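Local coordinates for protein beta-N-acetylglucosaminidase Nag2 (Vibrio harveyi, PDB 6EZR) that probably hydrolyses terminal non-reducing N-acetyl-D-hexosamine residues from N-acetyl-beta-D-hexosaminides, at residues 96-101 / 333-338; 126-131 / 535-540; 183-188 / 627-632; 503-508 / 522-527. All coordinates share one frame; numbering follows the deposited sequence.

In the fold
Three of the contacts join the catalytic TIM barrel region to other parts of the chain, and one lies within the barrel. Contact 1 docks a barrel loop on the N-terminal sheet. Contact 2 holds the chain that follows this sheet against a second barrel loop; the centres of contacts 1 and 2 are about 25 Å apart. Contact 3 lies farthest from contact 1, about 37 Å between centres, and away from the sugar site. Contact 4 pairs two barrel strands. Contacts 1 and 4 approach the site most closely. Tyr334 comes within about 4 Å of Arg274 and Glu584, and Ala526 within about 4 Å of Trp546, measured between side chains.

Contact 1: residues 96-101 / 333-338; sequences GFNEAM and QYTHLS
Leu337 has CG anti to its backbone N (chi1 -166°), and this extends the side chain toward strand 99-105. Met101 has CG between its backbone N and its carbonyl carbon (chi1 63°), which brings it against the same leucine; bends at chi2 and chi3 carry the sulfur on to Ser338. The two side chains meet where the N-terminal sheet adjoins the TIM barrel. Strand 99-105 belongs to that sheet, and 333-338 is a loop of the family 20 catalytic region.

The apolar part centres on Leu337. Its CD2 branch lies 3.5 Å from Ala100 CA, so it rests on the strand backbone, and 3.7 Å from Met101 CG. Strand 38-42 helps to enclose it through Thr40. Ala100 directs CB away from the loop, into the sheet side lined by Val8, Phe41 and Val115.

The polar part is carried by Glu99. Its stretched chain runs alongside Leu337, antiparallel to it. Leu337 N gives a weak hydrogen bond of 3.5 Å to Glu99 OE1; it is long but nearly straight, at 173°. His336 N is also near, 3.1 Å from the same Glu99 OE1.

The loop has further bonds of its own. Thr335 OG1 bonds to His275 and lies 3.0 Å from His336 ND1, in the plane of that imidazole, in a hydrogen bond. Tyr334 leaves the backbone on the side away from the strand, and its side chain comes about 4 Å from those of Arg274 and Glu584, which bind N-acetylglucosamine. At the far end of the contact, Met101 SD sits 3.3 Å from Ser338 OG.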
# COMPACT_ATOMS: atom_id res chain seq x y z
N GLY A 96 -18.74 10.27 1.78
CA GLY A 96 -19.43 10.75 2.98
C GLY A 96 -18.66 10.53 4.26
O GLY A 96 -17.53 10.02 4.25
N PHE A 97 -19.29 10.90 5.37
CA PHE A 97 -18.71 10.73 6.70
C PHE A 97 -18.58 9.24 6.99
O PHE A 97 -19.53 8.50 6.75
CB PHE A 97 -19.59 11.35 7.81
CG PHE A 97 -19.78 12.84 7.72
CD1 PHE A 97 -18.94 13.67 6.97
CD2 PHE A 97 -20.82 13.44 8.45
CE1 PHE A 97 -19.14 15.05 6.93
CE2 PHE A 97 -21.02 14.82 8.42
CZ PHE A 97 -20.17 15.63 7.66
N ASN A 98 -17.42 8.81 7.46
CA ASN A 98 -17.22 7.41 7.84
C ASN A 98 -17.84 7.08 9.20
O ASN A 98 -18.40 5.99 9.40
CB ASN A 98 -15.74 7.02 7.85
CG ASN A 98 -15.51 5.58 8.31
OD1 ASN A 98 -14.89 5.34 9.34
ND2 ASN A 98 -16.05 4.63 7.57
N GLU A 99 -17.75 8.03 10.13
CA GLU A 99 -18.16 7.81 11.51
C GLU A 99 -18.50 9.14 12.17
O GLU A 99 -18.02 10.18 11.74
CB GLU A 99 -17.03 7.12 12.27
CG GLU A 99 -17.46 6.02 13.23
CD GLU A 99 -16.29 5.16 13.70
OE1 GLU A 99 -15.31 4.99 12.95
OE2 GLU A 99 -16.36 4.66 14.84
N ALA A 100 -19.31 9.07 13.23
CA ALA A 100 -19.68 10.25 14.01
C ALA A 100 -19.99 9.90 15.47
O ALA A 100 -20.36 8.77 15.79
CB ALA A 100 -20.86 10.96 13.38
N MET A 101 -19.83 10.91 16.33
CA MET A 101 -20.06 10.78 17.77
C MET A 101 -20.34 12.15 18.38
O MET A 101 -20.03 13.18 17.78
CB MET A 101 -18.87 10.10 18.45
CG MET A 101 -17.55 10.85 18.39
SD MET A 101 -16.53 10.52 19.84
CE MET A 101 -17.34 11.55 21.07
N GLN A 333 -8.04 9.16 13.15
CA GLN A 333 -8.02 9.40 11.70
C GLN A 333 -8.74 8.29 10.96
O GLN A 333 -8.45 7.11 11.18
CB GLN A 333 -6.58 9.51 11.18
CG GLN A 333 -5.79 10.73 11.64
CD GLN A 333 -6.39 12.06 11.20
OE1 GLN A 333 -7.18 12.12 10.25
NE2 GLN A 333 -6.02 13.13 11.89
N TYR A 334 -9.68 8.67 10.10
CA TYR A 334 -10.32 7.81 9.10
C TYR A 334 -11.41 6.89 9.64
O TYR A 334 -12.53 6.90 9.15
CB TYR A 334 -9.32 6.96 8.31
CG TYR A 334 -8.08 7.68 7.80
CD1 TYR A 334 -8.17 8.73 6.89
CD2 TYR A 334 -6.81 7.28 8.21
CE1 TYR A 334 -7.03 9.37 6.41
CE2 TYR A 334 -5.67 7.91 7.75
CZ TYR A 334 -5.78 8.95 6.84
OH TYR A 334 -4.62 9.56 6.39
N THR A 335 -11.04 6.08 10.63
CA THR A 335 -11.92 5.08 11.26
C THR A 335 -11.64 5.09 12.76
O THR A 335 -10.77 5.83 13.22
CB THR A 335 -11.65 3.67 10.71
OG1 THR A 335 -10.31 3.27 11.03
CG2 THR A 335 -11.84 3.62 9.19
N HIS A 336 -12.38 4.27 13.51
CA HIS A 336 -12.19 4.10 14.97
C HIS A 336 -12.22 5.43 15.73
O HIS A 336 -11.39 5.69 16.61
CB HIS A 336 -10.89 3.34 15.26
CG HIS A 336 -10.91 1.93 14.77
ND1 HIS A 336 -10.64 1.59 13.46
CD2 HIS A 336 -11.19 0.77 15.41
CE1 HIS A 336 -10.74 0.28 13.32
NE2 HIS A 336 -11.07 -0.24 14.48
N LEU A 337 -13.20 6.26 15.39
CA LEU A 337 -13.37 7.62 15.94
C LEU A 337 -13.38 7.69 17.48
O LEU A 337 -12.81 8.62 18.06
CB LEU A 337 -14.65 8.22 15.38
CG LEU A 337 -14.93 9.72 15.51
CD1 LEU A 337 -13.95 10.54 14.67
CD2 LEU A 337 -16.36 9.98 15.05
N SER A 338 -14.01 6.70 18.13
CA SER A 338 -14.17 6.65 19.60
C SER A 338 -13.26 5.68 20.38
O SER A 338 -13.24 5.70 21.61
CB SER A 338 -15.62 6.31 19.94
OG SER A 338 -16.49 7.29 19.40

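Contact 2: residues 126-131 / 535-540; sequences YRERSD and QDYAPE
Tyr537 turns the edge of its ring to the face of Tyr126. In both residues CG lies beside the backbone N (chi1 -59° in Tyr537, -76° in Tyr126). The result is a T-shaped stack, with centroids 4.9 Å apart and planes at 74°. Tyr537 CD1 stands over the centre of the Tyr126 ring, and the CB atoms also touch. Arg91 adds a cation-pi contact to Tyr126.

Arg129 starts away from the other segment but bends back at chi2. One face of its guanidinium is then covered by Ala538, with Ala538 CA over its centre. Two bonds within its own segment fix this rotation. NH2 of Arg129 donates to Tyr126 O at 3.0 Å and to Glu128 O at 2.6 Å, both close to the guanidinium plane. The donor stands above each carbonyl plane.

The contact joins two irregular segments: 126-131 follows the N-terminal sheet, and 535-540 is a loop of the catalytic TIM barrel region.

Asp536 OD1 accepts from Ser130 N at 3.0 Å. Tyr537 N adds a weak bond of 2.9 Å to the same Asp536 OD1. OD2 of Asp536 has a long, weak ion pair with Arg638. Waters extend the grip. One links Asp536 OD2 with Ser130 O, another links Arg129 NH1 with Glu540 OE2, and a third accepts from Tyr126 N and donates to Tyr537 O at 2.6 Å.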
# COMPACT_ATOMS: atom_id res chain seq x y z
N TYR A 126 -22.12 7.84 -10.91
CA TYR A 126 -21.88 7.37 -12.28
C TYR A 126 -23.06 6.55 -12.78
O TYR A 126 -23.63 5.74 -12.03
CB TYR A 126 -20.65 6.47 -12.36
CG TYR A 126 -19.32 7.15 -12.30
CD1 TYR A 126 -18.85 7.91 -13.38
CD2 TYR A 126 -18.48 7.01 -11.19
CE1 TYR A 126 -17.61 8.52 -13.34
CE2 TYR A 126 -17.24 7.62 -11.14
CZ TYR A 126 -16.81 8.38 -12.21
OH TYR A 126 -15.57 8.97 -12.18
N ARG A 127 -23.42 6.75 -14.04
CA ARG A 127 -24.47 5.97 -14.69
C ARG A 127 -23.86 4.74 -15.40
O ARG A 127 -24.48 3.68 -15.45
CB ARG A 127 -25.26 6.87 -15.65
CG ARG A 127 -26.78 6.76 -15.53
CD ARG A 127 -27.33 7.12 -14.15
NE ARG A 127 -27.06 8.50 -13.72
CZ ARG A 127 -27.48 9.04 -12.56
NH1 ARG A 127 -27.18 10.31 -12.27
NH2 ARG A 127 -28.21 8.34 -11.69
N GLU A 128 -22.66 4.91 -15.95
CA GLU A 128 -21.89 3.81 -16.55
C GLU A 128 -21.49 2.70 -15.55
O GLU A 128 -21.52 2.88 -14.33
CB GLU A 128 -20.63 4.34 -17.29
CG GLU A 128 -19.83 5.46 -16.58
CD GLU A 128 -20.28 6.89 -16.94
OE1 GLU A 128 -21.40 7.08 -17.47
OE2 GLU A 128 -19.51 7.84 -16.68
N ARG A 129 -21.15 1.54 -16.10
CA ARG A 129 -20.63 0.40 -15.33
C ARG A 129 -19.55 -0.30 -16.14
O ARG A 129 -19.68 -0.44 -17.35
CB ARG A 129 -21.74 -0.59 -14.99
CG ARG A 129 -22.82 -0.08 -14.05
CD ARG A 129 -22.31 0.09 -12.63
NE ARG A 129 -23.34 0.56 -11.71
CZ ARG A 129 -23.77 1.83 -11.60
NH1 ARG A 129 -24.71 2.13 -10.71
NH2 ARG A 129 -23.26 2.80 -12.36
N SER A 130 -18.47 -0.73 -15.47
CA SER A 130 -17.44 -1.54 -16.11
C SER A 130 -18.00 -2.93 -16.22
O SER A 130 -18.45 -3.50 -15.22
CB SER A 130 -16.14 -1.55 -15.29
OG SER A 130 -16.10 -2.61 -14.35
N ASP A 131 -18.01 -3.47 -17.43
CA ASP A 131 -18.58 -4.78 -17.67
C ASP A 131 -17.48 -5.66 -18.22
O ASP A 131 -16.78 -5.29 -19.17
CB ASP A 131 -19.77 -4.70 -18.63
CG ASP A 131 -20.99 -4.05 -17.98
OD1 ASP A 131 -21.41 -4.50 -16.89
OD2 ASP A 131 -21.54 -3.09 -18.56
N GLN A 535 -12.75 -0.24 -8.04
CA GLN A 535 -12.76 -1.18 -9.16
C GLN A 535 -13.93 -1.03 -10.12
O GLN A 535 -13.99 -1.74 -11.13
CB GLN A 535 -12.76 -2.60 -8.60
CG GLN A 535 -11.41 -2.91 -8.00
CD GLN A 535 -11.41 -4.12 -7.14
OE1 GLN A 535 -11.06 -5.20 -7.61
NE2 GLN A 535 -11.78 -3.96 -5.87
N ASP A 536 -14.86 -0.13 -9.83
CA ASP A 536 -16.05 0.01 -10.67
C ASP A 536 -16.68 1.38 -10.43
O ASP A 536 -16.28 2.10 -9.52
CB ASP A 536 -17.04 -1.13 -10.33
CG ASP A 536 -18.16 -1.31 -11.38
OD1 ASP A 536 -18.02 -0.81 -12.53
OD2 ASP A 536 -19.18 -1.94 -11.03
N TYR A 537 -17.65 1.73 -11.26
CA TYR A 537 -18.31 3.04 -11.21
C TYR A 537 -19.54 3.09 -10.31
O TYR A 537 -20.02 4.18 -10.01
CB TYR A 537 -18.65 3.48 -12.63
CG TYR A 537 -17.43 3.56 -13.51
CD1 TYR A 537 -16.59 4.68 -13.46
CD2 TYR A 537 -17.09 2.52 -14.36
CE1 TYR A 537 -15.45 4.75 -14.25
CE2 TYR A 537 -15.95 2.58 -15.15
CZ TYR A 537 -15.13 3.69 -15.09
OH TYR A 537 -14.01 3.74 -15.88
N ALA A 538 -20.04 1.93 -9.87
CA ALA A 538 -21.19 1.89 -8.98
C ALA A 538 -20.83 2.60 -7.68
O ALA A 538 -19.76 2.36 -7.15
CB ALA A 538 -21.60 0.46 -8.67
N PRO A 539 -21.74 3.47 -7.17
CA PRO A 539 -21.42 4.27 -5.99
C PRO A 539 -21.25 3.47 -4.68
O PRO A 539 -20.69 4.00 -3.72
CB PRO A 539 -22.59 5.25 -5.90
CG PRO A 539 -23.73 4.53 -6.52
CD PRO A 539 -23.15 3.62 -7.57
N GLU A 540 -21.71 2.22 -4.65
CA GLU A 540 -21.50 1.34 -3.48
C GLU A 540 -20.09 0.74 -3.38
O GLU A 540 -19.73 0.15 -2.37
CB GLU A 540 -22.52 0.19 -3.49
CG GLU A 540 -23.97 0.63 -3.33
CD GLU A 540 -24.69 0.96 -4.64
OE1 GLU A 540 -25.86 1.42 -4.55
OE2 GLU A 540 -24.12 0.78 -5.74
O HOH W 1 -21.22 6.15 -8.81
O HOH W 2 -25.39 0.73 -8.45
O HOH W 3 -20.52 -3.34 -13.21

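Contact 3: residues 183-188 / 627-632; sequences QRIHQF and LPLLDL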
# COMPACT_ATOMS: atom_id res chain seq x y z
N GLN A 183 0.74 -28.47 1.23
CA GLN A 183 0.17 -28.85 2.53
C GLN A 183 -0.92 -27.86 2.95
O GLN A 183 -2.06 -28.27 3.22
CB GLN A 183 1.27 -28.92 3.60
CG GLN A 183 0.86 -29.65 4.88
CD GLN A 183 0.63 -31.14 4.67
OE1 GLN A 183 1.33 -31.79 3.90
NE2 GLN A 183 -0.37 -31.69 5.37
N ARG A 184 -0.58 -26.58 3.01
CA ARG A 184 -1.50 -25.51 3.43
C ARG A 184 -2.80 -25.42 2.62
O ARG A 184 -3.88 -25.31 3.19
CB ARG A 184 -0.80 -24.15 3.39
CG ARG A 184 -1.54 -23.03 4.11
CD ARG A 184 -0.77 -21.72 4.03
NE ARG A 184 -0.64 -21.21 2.66
CZ ARG A 184 -1.60 -20.61 1.95
NH1 ARG A 184 -2.81 -20.41 2.45
NH2 ARG A 184 -1.33 -20.18 0.71
N ILE A 185 -2.66 -25.45 1.30
CA ILE A 185 -3.80 -25.26 0.39
C ILE A 185 -4.59 -26.55 0.21
O ILE A 185 -5.78 -26.61 0.52
CB ILE A 185 -3.33 -24.72 -1.00
CG1 ILE A 185 -2.64 -23.35 -0.83
CG2 ILE A 185 -4.51 -24.58 -1.97
CD1 ILE A 185 -1.84 -22.91 -2.03
N HIS A 186 -3.91 -27.59 -0.28
CA HIS A 186 -4.54 -28.84 -0.72
C HIS A 186 -4.52 -30.01 0.27
O HIS A 186 -5.21 -31.00 0.04
CB HIS A 186 -3.89 -29.30 -2.03
CG HIS A 186 -4.08 -28.35 -3.16
ND1 HIS A 186 -3.06 -27.54 -3.63
CD2 HIS A 186 -5.16 -28.07 -3.92
CE1 HIS A 186 -3.51 -26.81 -4.63
NE2 HIS A 186 -4.79 -27.11 -4.83
N GLN A 187 -3.74 -29.89 1.35
CA GLN A 187 -3.51 -30.99 2.32
C GLN A 187 -2.80 -32.20 1.65
O GLN A 187 -2.99 -33.35 2.04
CB GLN A 187 -4.80 -31.39 3.05
CG GLN A 187 -5.39 -30.30 3.95
CD GLN A 187 -6.16 -29.21 3.19
OE1 GLN A 187 -6.97 -29.51 2.30
NE2 GLN A 187 -5.92 -27.95 3.54
N PHE A 188 -1.97 -31.88 0.66
CA PHE A 188 -1.22 -32.86 -0.12
C PHE A 188 0.23 -32.88 0.35
O PHE A 188 0.97 -31.91 0.17
CB PHE A 188 -1.29 -32.49 -1.60
CG PHE A 188 -0.90 -33.60 -2.52
CD1 PHE A 188 -1.80 -34.62 -2.81
CD2 PHE A 188 0.37 -33.65 -3.08
CE1 PHE A 188 -1.46 -35.65 -3.65
CE2 PHE A 188 0.72 -34.69 -3.93
CZ PHE A 188 -0.20 -35.69 -4.22
N LEU A 627 -9.59 -18.41 -10.23
CA LEU A 627 -10.50 -18.05 -9.12
C LEU A 627 -10.73 -19.17 -8.07
O LEU A 627 -10.71 -18.88 -6.88
CB LEU A 627 -11.84 -17.52 -9.62
CG LEU A 627 -11.86 -16.31 -10.57
CD1 LEU A 627 -13.28 -15.79 -10.71
CD2 LEU A 627 -10.92 -15.18 -10.14
N PRO A 628 -10.93 -20.44 -8.51
CA PRO A 628 -11.10 -21.54 -7.54
C PRO A 628 -9.94 -21.75 -6.56
O PRO A 628 -10.17 -22.15 -5.42
CB PRO A 628 -11.25 -22.78 -8.43
CG PRO A 628 -11.73 -22.26 -9.74
CD PRO A 628 -11.12 -20.90 -9.89
N LEU A 629 -8.71 -21.47 -7.00
CA LEU A 629 -7.54 -21.53 -6.12
C LEU A 629 -7.56 -20.44 -5.04
O LEU A 629 -7.12 -20.68 -3.92
CB LEU A 629 -6.25 -21.46 -6.94
CG LEU A 629 -4.91 -21.54 -6.19
CD1 LEU A 629 -4.82 -22.77 -5.30
CD2 LEU A 629 -3.75 -21.52 -7.19
N LEU A 630 -8.05 -19.26 -5.40
CA LEU A 630 -8.21 -18.16 -4.44
C LEU A 630 -9.33 -18.43 -3.42
O LEU A 630 -9.27 -17.92 -2.29
CB LEU A 630 -8.47 -16.84 -5.17
CG LEU A 630 -7.30 -16.21 -5.93
CD1 LEU A 630 -7.75 -14.99 -6.71
CD2 LEU A 630 -6.19 -15.81 -4.97
N ASP A 631 -10.33 -19.21 -3.83
CA ASP A 631 -11.42 -19.64 -2.94
C ASP A 631 -10.96 -20.68 -1.93
O ASP A 631 -11.31 -20.58 -0.75
CB ASP A 631 -12.59 -20.24 -3.74
CG ASP A 631 -13.29 -19.22 -4.60
OD1 ASP A 631 -13.72 -18.18 -4.07
OD2 ASP A 631 -13.42 -19.48 -5.82
N LEU A 632 -10.18 -21.67 -2.37
CA LEU A 632 -9.59 -22.65 -1.45
C LEU A 632 -8.80 -21.98 -0.31
O LEU A 632 -8.80 -22.48 0.81
CB LEU A 632 -8.70 -23.64 -2.22
CG LEU A 632 -9.40 -24.63 -3.17
CD1 LEU A 632 -8.38 -25.29 -4.09
CD2 LEU A 632 -10.19 -25.69 -2.43
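Ile185 and Leu629 make the main apolar contact. Ile185 CG2 meets Leu629 CD1 at 3.8 Å, and the two side chains cross at about a right angle. Ile185 CG1 sits beside the backbone N (chi1 -61°), which places the CG2 methyl anti to that N. The same methyl also approaches Leu632 CB, at 4.3 Å. Leu629 has CG anti to its own backbone N (chi1 -179°), and this together with chi2 (54°) brings its CD1 to the isoleucine.

The imidazole of His186 adds a second kind of contact. Its NE2 lies 4.1 Å from Leu632 CD1, and the methyl approaches the ring obliquely. Within its own segment, Ile185 CG2 sits over one face of the ring, 3.6 Å above its plane and over its centre. One methyl thus touches both the imidazole and the opposite helix.

The end of helix 172-186 here meets segment 627-632, from a different part of the fold. Helix 172-186 belongs to the family 20 domain 2 region. Helix 616-632 comes late in the chain, after the last strand of the catalytic TIM barrel. The contact is small, 158 Å² in all, and lies away from the sugar site.

No hydrogen bond crosses between the segments, but polar groups close by do link the helices. Gln633, next after Leu632, accepts from Arg184 NH2 and donates to Leu629 O. Arg184 NH2 also has a salt bridge to Glu181. Backbone bonds hold the turns. Gln187 N bonds to Gln183 O at 3.0 Å, and Gln187 then leaves the helix with positive phi. Leu632 N bonds to Pro628 O at 3.1 Å.

Contact 4: residues 503-508 / 522-527; sequences YSWLSE and VLQPAQ
Ser504 carries the pairing with both of its main-chain polar groups. Its N donates to Val522 O at 2.8 Å, and its O accepts from Gln524 N at 3.0 Å. This is the ladder of two parallel strands, with Tyr503 beside Val522 and Ser504 beside Leu523. Strands 501-504 and 521-523 are neighbours in the TIM barrel, and helix 508-517 connects them as a beta-alpha-beta unit.

The pairing continues past the strands. Trp505 O accepts from Ala526 N at 3.0 Å, on a carbonyl lone pair. A water then bridges the next pair, donating to Leu506 O and accepting from Gln527 N.

The side-chain polar groups look elsewhere for partners. Ser504 OG bonds to Glu488 OE1, which also accepts from Leu506 N. Tyr503 OH pairs with Tyr265 OH, and Gln524 OE1 accepts from Gln578 NE2. Ser507 is the N-cap of helix 508-517; its OG accepts from Ala510 N.

On one face of the sheet Tyr503 and Val522 lie side by side. Val522 CG2 makes a CH-pi contact over the tyrosine face, 3.8 Å from the ring centroid.

The buried strand ends are thus held by three direct main-chain bonds, with a water completing the next step. These fix the strand-to-loop turn, where the side chain of Ala526 lies about 4 Å from that of the sugar-binding Trp546.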
# COMPACT_ATOMS: atom_id res chain seq x y z
N TYR A 503 11.24 6.53 -6.97
CA TYR A 503 9.99 5.80 -7.17
C TYR A 503 9.03 6.82 -7.79
O TYR A 503 8.53 7.71 -7.11
CB TYR A 503 9.47 5.24 -5.84
CG TYR A 503 10.14 3.95 -5.39
CD1 TYR A 503 11.53 3.84 -5.33
CD2 TYR A 503 9.38 2.84 -4.99
CE1 TYR A 503 12.15 2.66 -4.92
CE2 TYR A 503 10.00 1.65 -4.58
CZ TYR A 503 11.39 1.58 -4.54
OH TYR A 503 12.04 0.43 -4.14
N SER A 504 8.82 6.70 -9.10
CA SER A 504 8.07 7.68 -9.87
C SER A 504 6.59 7.33 -9.97
O SER A 504 6.24 6.28 -10.50
CB SER A 504 8.66 7.81 -11.26
OG SER A 504 7.95 8.76 -12.04
N TRP A 505 5.72 8.22 -9.49
CA TRP A 505 4.26 8.02 -9.60
C TRP A 505 3.51 8.99 -10.51
O TRP A 505 2.32 8.81 -10.74
CB TRP A 505 3.57 7.89 -8.23
CG TRP A 505 4.00 8.81 -7.14
CD1 TRP A 505 4.53 8.45 -5.94
CD2 TRP A 505 3.88 10.23 -7.12
NE1 TRP A 505 4.77 9.55 -5.17
CE2 TRP A 505 4.39 10.67 -5.87
CE3 TRP A 505 3.41 11.19 -8.03
CZ2 TRP A 505 4.44 12.01 -5.51
CZ3 TRP A 505 3.47 12.53 -7.67
CH2 TRP A 505 3.98 12.93 -6.42
N LEU A 506 4.20 10.00 -11.04
CA LEU A 506 3.53 11.03 -11.83
C LEU A 506 3.09 10.49 -13.20
O LEU A 506 1.90 10.51 -13.53
CB LEU A 506 4.43 12.26 -12.00
CG LEU A 506 3.75 13.49 -12.63
CD1 LEU A 506 2.62 14.07 -11.79
CD2 LEU A 506 4.80 14.55 -12.91
N SER A 507 4.05 10.01 -13.98
CA SER A 507 3.81 9.53 -15.34
C SER A 507 5.02 8.76 -15.87
O SER A 507 6.13 8.87 -15.33
CB SER A 507 3.54 10.71 -16.28
OG SER A 507 4.70 11.52 -16.41
N GLU A 508 4.81 8.00 -16.93
CA GLU A 508 5.91 7.28 -17.57
C GLU A 508 6.88 8.26 -18.24
O GLU A 508 8.10 8.11 -18.10
CB GLU A 508 5.39 6.28 -18.59
CG GLU A 508 6.47 5.38 -19.15
CD GLU A 508 5.90 4.34 -20.08
OE1 GLU A 508 5.41 3.31 -19.58
OE2 GLU A 508 5.93 4.55 -21.31
N VAL A 522 11.94 3.42 -10.33
CA VAL A 522 10.91 2.39 -10.17
C VAL A 522 9.59 3.02 -10.62
O VAL A 522 9.24 4.11 -10.18
CB VAL A 522 10.79 1.90 -8.71
CG1 VAL A 522 9.68 0.87 -8.55
CG2 VAL A 522 12.11 1.31 -8.23
N LEU A 523 8.87 2.33 -11.49
CA LEU A 523 7.60 2.82 -12.03
C LEU A 523 6.45 2.38 -11.14
O LEU A 523 6.15 1.18 -11.03
CB LEU A 523 7.38 2.31 -13.45
CG LEU A 523 8.51 2.59 -14.44
CD1 LEU A 523 8.16 1.97 -15.79
CD2 LEU A 523 8.78 4.07 -14.60
N GLN A 524 5.82 3.36 -10.50
CA GLN A 524 4.61 3.16 -9.71
C GLN A 524 3.60 4.26 -10.08
O GLN A 524 3.23 5.07 -9.24
CB GLN A 524 4.98 3.20 -8.22
CG GLN A 524 3.90 2.72 -7.26
CD GLN A 524 4.20 3.12 -5.82
OE1 GLN A 524 4.81 2.36 -5.07
NE2 GLN A 524 3.78 4.32 -5.45
N PRO A 525 3.14 4.29 -11.34
CA PRO A 525 2.26 5.36 -11.80
C PRO A 525 0.88 5.32 -11.12
O PRO A 525 0.23 4.26 -11.06
CB PRO A 525 2.17 5.12 -13.30
CG PRO A 525 2.44 3.68 -13.48
CD PRO A 525 3.44 3.34 -12.43
N ALA A 526 0.47 6.47 -10.60
CA ALA A 526 -0.72 6.58 -9.76
C ALA A 526 -1.99 6.34 -10.56
O ALA A 526 -3.00 5.91 -10.02
CB ALA A 526 -0.76 7.92 -9.06
N GLN A 527 -1.94 6.63 -11.85
CA GLN A 527 -3.06 6.38 -12.74
C GLN A 527 -3.39 4.88 -12.96
O GLN A 527 -4.54 4.55 -13.25
CB GLN A 527 -2.77 7.06 -14.07
CG GLN A 527 -3.97 7.18 -14.99
CD GLN A 527 -3.67 8.03 -16.21
OE1 GLN A 527 -2.51 8.23 -16.57
NE2 GLN A 527 -4.72 8.53 -16.85
O HOH W 4 -0.00 8.46 -12.88